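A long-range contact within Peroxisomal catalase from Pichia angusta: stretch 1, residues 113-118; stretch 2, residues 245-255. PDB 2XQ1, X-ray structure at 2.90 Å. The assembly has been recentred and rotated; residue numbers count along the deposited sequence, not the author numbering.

Stretch 1 113-118: GSADTA
Stretch 2 (245-255) LAGEDPDHSTR

A short irregular loop docks against a turn between two helices, held mainly by one buried aspartate, Asp116, whose backbone and side chain both bond across the contact. Stretch 1 has no regular helix or strand, but Ala115 to Ala118 form a type I beta turn, with Ala118 N to Ala115 O at 3.3 Å. Ala115, the first residue of the turn, is extended at phi/psi -82/137. Asp116 (-61/-28) and Thr117 (-99/17) occupy the turn corners.

In stretch 2 a helix runs through Glu248. Asp249 breaks from it at -142/90 and starts a second type I turn, to His252, closed by His252 N to Asp249 O at 3.1 Å. A new helix begins at His252. Asp249 OD1 accepts from Asp251 N at 3.2 Å within the turn, and Asp249 OD2 ties the turn to the second helix by a salt bridge with Arg255 NH1 at 2.8 Å.

The register sets Ala115 CA 4.1 Å from Pro250 CA, and Asp116 CA 5.6 Å from Asp251 CA. Asp116 N donates to Pro250 O at 2.7 Å, nearly straight at 165°. Pro250 O also lies 3.5 Å from Ala115 CA in a CA-H...O contact.

The CA-to-CB bond of Asp116 points toward stretch 2, with chi1 -87° (m) and chi2 -17°. Its OD2 reaches the start of the second helix, where backbone NH groups lack helical acceptors. Asp116 OD2 accepts from Thr254 N at 2.9 Å and from Thr254 OG1 at 3.0 Å. Thr254 has chi1 -65° (m).

Beside these bonds, Ala115 CB meets Ala246 CB at 3.8 Å in an apolar contact. The CA-to-CB bond of Thr117, chi1 56° (p), also points toward stretch 2. Thr117 CG2 lies 4.2 Å from His252 CB. Thr117 OG1, hydrogen-bonded elsewhere in the structure, makes a van der Waals contact with Leu245 CB at 3.8 Å. The two stretches together bury 412 Å².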

# COMPACT_ATOMS: atom_id res chain seq x y z
N GLY O 113 1.47 18.11 -13.61
CA GLY O 113 1.45 18.56 -14.99
C GLY O 113 1.48 20.06 -15.17
O GLY O 113 1.49 20.55 -16.28
N SER O 114 1.49 20.78 -14.07
CA SER O 114 1.28 22.22 -14.12
C SER O 114 2.52 22.95 -14.61
O SER O 114 3.57 22.33 -14.84
CB SER O 114 0.94 22.72 -12.72
OG SER O 114 2.04 22.51 -11.87
N ALA O 115 2.41 24.27 -14.75
CA ALA O 115 3.48 25.09 -15.29
C ALA O 115 4.58 25.48 -14.31
O ALA O 115 4.30 25.89 -13.17
CB ALA O 115 2.90 26.34 -15.92
N ASP O 116 5.83 25.39 -14.77
CA ASP O 116 7.00 25.83 -14.01
C ASP O 116 6.94 27.34 -13.69
O ASP O 116 7.51 27.79 -12.70
CB ASP O 116 8.29 25.53 -14.80
CG ASP O 116 8.84 24.10 -14.57
OD1 ASP O 116 8.47 23.43 -13.60
OD2 ASP O 116 9.70 23.64 -15.37
N THR O 117 6.27 28.10 -14.54
CA THR O 117 6.21 29.56 -14.41
C THR O 117 4.92 30.07 -13.73
O THR O 117 4.55 31.24 -13.82
CB THR O 117 6.42 30.25 -15.78
OG1 THR O 117 5.45 29.78 -16.71
CG2 THR O 117 7.81 29.97 -16.31
N ALA O 118 4.23 29.15 -13.07
CA ALA O 118 3.17 29.52 -12.15
C ALA O 118 3.70 30.45 -11.06
O ALA O 118 4.85 30.33 -10.61
CB ALA O 118 2.60 28.27 -11.52
N LEU O 245 4.57 31.83 -21.22
CA LEU O 245 5.44 30.67 -21.05
C LEU O 245 4.68 29.46 -20.51
O LEU O 245 4.94 28.33 -20.93
CB LEU O 245 6.63 31.00 -20.14
CG LEU O 245 7.68 31.96 -20.70
CD1 LEU O 245 8.75 32.27 -19.66
CD2 LEU O 245 8.33 31.42 -21.97
N ALA O 246 3.74 29.71 -19.60
CA ALA O 246 2.87 28.68 -19.04
C ALA O 246 2.11 27.90 -20.11
O ALA O 246 1.80 26.72 -19.90
CB ALA O 246 1.93 29.28 -18.04
N GLY O 247 1.81 28.57 -21.23
CA GLY O 247 1.13 27.92 -22.37
C GLY O 247 2.09 27.37 -23.42
O GLY O 247 1.84 26.32 -24.01
N GLU O 248 3.19 28.09 -23.63
CA GLU O 248 4.23 27.71 -24.59
C GLU O 248 5.10 26.56 -24.06
O GLU O 248 5.30 25.56 -24.74
CB GLU O 248 5.10 28.93 -24.94
CG GLU O 248 5.67 28.99 -26.38
CD GLU O 248 6.28 30.39 -26.73
N ASP O 249 5.63 26.70 -22.84
CA ASP O 249 6.51 25.68 -22.28
C ASP O 249 6.26 25.48 -20.79
O ASP O 249 6.87 26.15 -19.96
CB ASP O 249 7.97 26.06 -22.54
CG ASP O 249 8.93 24.91 -22.28
OD1 ASP O 249 8.45 23.80 -21.96
OD2 ASP O 249 10.16 25.13 -22.40
N PRO O 250 5.35 24.56 -20.43
CA PRO O 250 5.06 24.32 -19.01
C PRO O 250 6.29 23.84 -18.26
O PRO O 250 6.35 23.97 -17.03
CB PRO O 250 4.02 23.20 -19.04
CG PRO O 250 3.46 23.23 -20.37
CD PRO O 250 4.53 23.71 -21.30
N ASP O 251 7.26 23.30 -18.99
CA ASP O 251 8.46 22.73 -18.38
C ASP O 251 9.66 23.64 -18.56
O ASP O 251 10.81 23.19 -18.57
CB ASP O 251 8.74 21.34 -18.95
CG ASP O 251 7.58 20.37 -18.75
OD1 ASP O 251 7.19 20.16 -17.59
OD2 ASP O 251 7.06 19.80 -19.75
N HIS O 252 9.40 24.94 -18.68
CA HIS O 252 10.44 25.92 -18.94
C HIS O 252 11.64 25.84 -18.00
O HIS O 252 12.79 25.74 -18.43
CB HIS O 252 9.87 27.33 -18.91
CG HIS O 252 10.90 28.38 -19.16
ND1 HIS O 252 11.34 28.69 -20.43
CD2 HIS O 252 11.62 29.15 -18.30
CE1 HIS O 252 12.27 29.64 -20.35
NE2 HIS O 252 12.46 29.93 -19.07
N SER O 253 11.36 25.88 -16.70
CA SER O 253 12.43 25.89 -15.71
C SER O 253 13.20 24.60 -15.67
O SER O 253 14.40 24.60 -15.43
CB SER O 253 11.86 26.22 -14.33
OG SER O 253 11.18 27.47 -14.37
N THR O 254 12.51 23.50 -15.91
CA THR O 254 13.13 22.20 -15.90
C THR O 254 14.15 22.11 -17.03
O THR O 254 15.29 21.71 -16.79
CB THR O 254 12.10 21.09 -16.03
OG1 THR O 254 11.27 21.09 -14.86
CG2 THR O 254 12.78 19.71 -16.16
N ARG O 255 13.71 22.48 -18.23
CA ARG O 255 14.52 22.46 -19.44
C ARG O 255 15.75 23.33 -19.23
O ARG O 255 16.87 22.92 -19.52
CB ARG O 255 13.68 22.94 -20.61
CG ARG O 255 14.43 23.13 -21.92
CD ARG O 255 13.47 23.37 -23.07
NE ARG O 255 12.96 22.09 -23.57
CZ ARG O 255 11.70 21.66 -23.43
NH1 ARG O 255 10.78 22.42 -22.82
NH2 ARG O 255 11.35 20.47 -23.93